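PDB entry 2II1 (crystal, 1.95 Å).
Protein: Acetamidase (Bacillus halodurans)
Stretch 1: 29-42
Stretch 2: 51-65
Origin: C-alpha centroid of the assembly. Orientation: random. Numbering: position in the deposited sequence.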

# COMPACT_ATOMS: atom_id res chain seq x y z
N THR A 29 18.25 26.73 -7.41
CA THR A 29 17.58 26.47 -6.13
C THR A 29 16.39 27.41 -6.01
O THR A 29 16.54 28.62 -6.20
CB THR A 29 18.51 26.70 -4.93
OG1 THR A 29 19.59 25.78 -5.01
CG2 THR A 29 17.77 26.45 -3.61
N VAL A 30 15.21 26.85 -5.72
CA VAL A 30 13.97 27.63 -5.56
C VAL A 30 13.36 27.37 -4.20
O VAL A 30 13.21 26.22 -3.79
CB VAL A 30 12.90 27.32 -6.65
CG1 VAL A 30 11.86 28.43 -6.64
CG2 VAL A 30 13.51 27.21 -8.02
N ILE A 31 12.97 28.43 -3.49
CA ILE A 31 12.36 28.30 -2.15
C ILE A 31 10.89 28.73 -2.22
O ILE A 31 10.60 29.83 -2.70
CB ILE A 31 13.14 29.15 -1.09
CG1 ILE A 31 14.57 28.65 -0.95
CG2 ILE A 31 12.45 29.10 0.32
CD1 ILE A 31 15.52 29.71 -0.44
N PHE A 32 9.98 27.85 -1.79
CA PHE A 32 8.54 28.10 -1.86
C PHE A 32 8.07 28.24 -0.43
O PHE A 32 8.19 27.29 0.34
CB PHE A 32 7.77 26.92 -2.49
CG PHE A 32 7.90 26.79 -3.97
CD1 PHE A 32 9.06 26.30 -4.53
CD2 PHE A 32 6.84 27.09 -4.81
CE1 PHE A 32 9.19 26.17 -5.91
CE2 PHE A 32 6.95 26.94 -6.19
CZ PHE A 32 8.14 26.49 -6.74
N GLU A 33 7.56 29.40 -0.04
CA GLU A 33 6.83 29.56 1.23
C GLU A 33 5.36 29.22 0.99
O GLU A 33 4.77 29.69 0.03
CB GLU A 33 6.96 30.99 1.77
N THR A 34 4.77 28.41 1.88
CA THR A 34 3.42 27.87 1.68
C THR A 34 2.45 28.22 2.82
O THR A 34 2.85 28.36 3.96
CB THR A 34 3.45 26.30 1.53
OG1 THR A 34 3.61 25.72 2.83
CG2 THR A 34 4.60 25.83 0.60
N LYS A 35 1.16 28.34 2.52
CA LYS A 35 0.16 28.36 3.59
C LYS A 35 -0.37 26.93 3.74
O LYS A 35 -0.17 26.09 2.84
CB LYS A 35 -0.96 29.32 3.26
CG LYS A 35 -0.51 30.69 2.80
CD LYS A 35 -1.70 31.60 2.76
CE LYS A 35 -1.33 33.06 2.57
NZ LYS A 35 -2.46 33.74 1.91
N ASP A 36 -1.01 26.63 4.87
CA ASP A 36 -1.57 25.28 5.09
C ASP A 36 -2.74 25.12 4.15
O ASP A 36 -3.13 26.12 3.52
CB ASP A 36 -1.94 25.00 6.57
CG ASP A 36 -3.18 25.74 7.07
OD1 ASP A 36 -4.03 26.20 6.28
OD2 ASP A 36 -3.35 25.84 8.31
N CYS A 37 -3.30 23.92 4.01
CA CYS A 37 -4.32 23.73 2.96
C CYS A 37 -5.67 24.36 3.28
O CYS A 37 -6.58 24.31 2.46
CB CYS A 37 -4.45 22.28 2.43
SG CYS A 37 -5.13 21.08 3.49
N PHE A 38 -5.80 24.96 4.46
CA PHE A 38 -6.94 25.84 4.76
C PHE A 38 -6.64 27.32 4.53
O PHE A 38 -7.47 28.16 4.90
CB PHE A 38 -7.40 25.65 6.20
CG PHE A 38 -7.57 24.23 6.58
CD1 PHE A 38 -8.61 23.49 6.04
CD2 PHE A 38 -6.65 23.62 7.44
CE1 PHE A 38 -8.77 22.15 6.36
CE2 PHE A 38 -6.79 22.26 7.77
CZ PHE A 38 -7.86 21.52 7.24
N SER A 39 -5.49 27.63 3.92
CA SER A 39 -4.98 29.01 3.85
C SER A 39 -4.89 29.64 5.24
O SER A 39 -5.17 30.82 5.43
CB SER A 39 -5.86 29.90 2.93
OG SER A 39 -5.49 29.82 1.56
N ASP A 40 -4.50 28.82 6.22
CA ASP A 40 -4.24 29.26 7.60
C ASP A 40 -5.51 29.80 8.33
O ASP A 40 -5.43 30.57 9.32
CB ASP A 40 -3.07 30.27 7.60
CG ASP A 40 -1.79 29.72 6.91
OD1 ASP A 40 -1.53 28.50 6.93
OD2 ASP A 40 -1.02 30.53 6.36
N GLN A 41 -6.69 29.36 7.86
CA GLN A 41 -7.97 29.84 8.37
C GLN A 41 -8.36 29.27 9.73
O GLN A 41 -9.07 29.92 10.49
CB GLN A 41 -9.09 29.56 7.38
CG GLN A 41 -8.98 30.40 6.13
CD GLN A 41 -10.12 30.17 5.20
OE1 GLN A 41 -11.21 30.68 5.42
NE2 GLN A 41 -9.90 29.37 4.16
N ILE A 42 -7.92 28.04 10.01
CA ILE A 42 -8.21 27.40 11.27
C ILE A 42 -7.04 27.60 12.24
O ILE A 42 -5.95 27.07 12.03
CB ILE A 42 -8.52 25.90 11.08
CG1 ILE A 42 -9.50 25.71 9.90
CG2 ILE A 42 -9.10 25.30 12.36
CD1 ILE A 42 -10.16 24.36 9.80
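Stretch 2, residues 51-65: SIDFNRVNPATGPLY

Leu64 points toward stretch 1, its CD2 lying 3.9 Å from CG2 of Val30 and its CB 4.2 Å from CZ of Phe32. Thr61 O lies at the edge of the Phe32 ring, 3.4 Å from Phe32 CD2. Stretch 2 runs back along stretch 1, its strand 60-65 crossing strand 29-34 at 141° between N-to-C directions, with the axes 6.9 Å apart at closest approach. A cis peptide bond precedes Pro63, and Gly62, at phi/psi 141/-170, occupies a backbone conformation that calls for glycine. A second apolar contact brings CD1 of Ile52 to CD1 of Phe38 (3.8 Å).

From Val30 to Cys37 the chains draw together: the CA atoms of Val30 and Leu64 are 9.1 Å apart, those of Thr34 and Thr61 5.9 Å, those of Cys37 and Asn58 4.5 Å. Thr61 OG1 donates a very short hydrogen bond to Glu33 O (2.4 Å), and water 1 bridges Lys35 O and Pro59 O. Pro59 CG packs 3.4 Å from Asp36 O, at the start of the type I turn 36-39. Along this turn Asn58 N donates to Cys37 O (2.8 Å, nearly linear) and Ser39 OG to Arg56 O (2.8 Å).

At the far end, the Gln41 amide grips the Asp53 backbone twice, OE1 accepting from Asp53 N (2.9 Å) and NE2 donating to Asp53 O (3.1 Å).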

# COMPACT_ATOMS: atom_id res chain seq x y z
N SER A 51 -16.98 26.37 8.82
CA SER A 51 -17.02 27.81 9.10
C SER A 51 -16.00 28.64 8.29
O SER A 51 -15.98 29.88 8.39
CB SER A 51 -16.83 28.06 10.61
OG SER A 51 -15.46 27.96 11.01
N ILE A 52 -15.17 27.98 7.49
CA ILE A 52 -14.14 28.67 6.71
C ILE A 52 -14.55 28.88 5.26
O ILE A 52 -15.55 28.32 4.79
CB ILE A 52 -12.77 27.95 6.79
CG1 ILE A 52 -12.74 26.73 5.87
CG2 ILE A 52 -12.43 27.62 8.25
CD1 ILE A 52 -11.54 25.86 6.05
N ASP A 53 -13.77 29.70 4.57
CA ASP A 53 -14.00 30.05 3.16
C ASP A 53 -13.41 28.97 2.26
O ASP A 53 -12.18 28.85 2.10
CB ASP A 53 -13.37 31.41 2.85
CG ASP A 53 -13.55 31.82 1.39
OD1 ASP A 53 -14.03 31.01 0.58
OD2 ASP A 53 -13.20 32.98 1.06
N PHE A 54 -14.31 28.18 1.66
CA PHE A 54 -13.89 27.03 0.86
C PHE A 54 -13.32 27.34 -0.53
O PHE A 54 -12.65 26.50 -1.13
CB PHE A 54 -15.00 26.00 0.78
CG PHE A 54 -14.85 24.91 1.79
CD1 PHE A 54 -14.03 23.81 1.52
CD2 PHE A 54 -15.48 25.00 3.03
CE1 PHE A 54 -13.86 22.80 2.45
CE2 PHE A 54 -15.32 23.99 3.97
CZ PHE A 54 -14.51 22.89 3.69
N ASN A 55 -13.56 28.55 -1.04
CA ASN A 55 -12.86 29.02 -2.23
C ASN A 55 -11.40 29.41 -1.94
O ASN A 55 -10.73 29.99 -2.80
CB ASN A 55 -13.59 30.22 -2.83
CG ASN A 55 -14.77 29.80 -3.68
OD1 ASN A 55 -14.65 28.94 -4.56
ND2 ASN A 55 -15.92 30.42 -3.43
N ARG A 56 -10.92 29.08 -0.74
CA ARG A 56 -9.54 29.38 -0.35
C ARG A 56 -8.80 28.18 0.23
O ARG A 56 -7.75 28.32 0.83
CB ARG A 56 -9.53 30.53 0.64
CG ARG A 56 -9.88 31.86 0.01
CD ARG A 56 -10.00 32.90 1.10
NE ARG A 56 -8.72 33.11 1.77
CZ ARG A 56 -8.56 33.52 3.02
NH1 ARG A 56 -9.62 33.76 3.80
NH2 ARG A 56 -7.33 33.67 3.50
N VAL A 57 -9.36 26.99 0.03
CA VAL A 57 -8.72 25.75 0.43
C VAL A 57 -7.79 25.30 -0.71
O VAL A 57 -8.02 25.60 -1.88
CB VAL A 57 -9.79 24.67 0.76
CG1 VAL A 57 -9.14 23.31 0.97
CG2 VAL A 57 -10.62 25.11 1.99
N ASN A 58 -6.72 24.60 -0.35
CA ASN A 58 -5.74 24.09 -1.29
C ASN A 58 -5.02 25.21 -2.05
O ASN A 58 -5.04 25.26 -3.30
CB ASN A 58 -6.39 23.05 -2.23
CG ASN A 58 -6.42 21.65 -1.63
OD1 ASN A 58 -5.41 21.18 -1.10
ND2 ASN A 58 -7.56 20.99 -1.71
N PRO A 59 -4.38 26.14 -1.31
CA PRO A 59 -3.52 27.11 -1.95
C PRO A 59 -2.17 26.49 -2.33
O PRO A 59 -1.59 25.72 -1.56
CB PRO A 59 -3.34 28.17 -0.87
CG PRO A 59 -3.46 27.40 0.41
CD PRO A 59 -4.48 26.37 0.14
N ALA A 60 -1.69 26.84 -3.53
CA ALA A 60 -0.37 26.48 -3.97
C ALA A 60 0.43 27.76 -4.24
O ALA A 60 -0.09 28.68 -4.85
CB ALA A 60 -0.45 25.62 -5.22
N THR A 61 1.67 27.83 -3.73
CA THR A 61 2.59 28.92 -4.05
C THR A 61 3.15 28.69 -5.46
O THR A 61 3.59 27.59 -5.78
CB THR A 61 3.73 29.02 -3.01
OG1 THR A 61 3.18 29.27 -1.70
CG2 THR A 61 4.75 30.11 -3.38
N GLY A 62 3.11 29.72 -6.29
CA GLY A 62 3.47 29.61 -7.71
C GLY A 62 2.52 30.46 -8.54
O GLY A 62 1.73 31.23 -7.98
N PRO A 63 2.58 30.32 -9.89
CA PRO A 63 3.42 29.40 -10.64
C PRO A 63 4.82 29.90 -10.95
O PRO A 63 5.03 31.08 -11.13
CB PRO A 63 2.64 29.16 -11.94
CG PRO A 63 1.59 30.22 -12.00
CD PRO A 63 1.68 31.08 -10.77
N LEU A 64 5.77 28.98 -10.99
CA LEU A 64 7.16 29.28 -11.33
C LEU A 64 7.38 28.93 -12.80
O LEU A 64 7.10 27.78 -13.19
CB LEU A 64 8.10 28.45 -10.45
CG LEU A 64 9.56 28.44 -10.87
CD1 LEU A 64 10.25 29.78 -10.53
CD2 LEU A 64 10.29 27.24 -10.29
N TYR A 65 7.89 29.89 -13.58
CA TYR A 65 8.29 29.66 -14.97
C TYR A 65 9.75 29.19 -15.01
O TYR A 65 10.67 29.95 -14.64
CB TYR A 65 8.11 30.94 -15.84
CG TYR A 65 8.09 30.66 -17.34
CD1 TYR A 65 9.27 30.43 -18.04
CD2 TYR A 65 6.89 30.62 -18.05
CE1 TYR A 65 9.27 30.17 -19.41
CE2 TYR A 65 6.88 30.37 -19.43
CZ TYR A 65 8.09 30.14 -20.10
OH TYR A 65 8.13 29.86 -21.45
O HOH W 1 -1.59 24.93 1.04
O HOH W 2 0.77 28.00 -0.22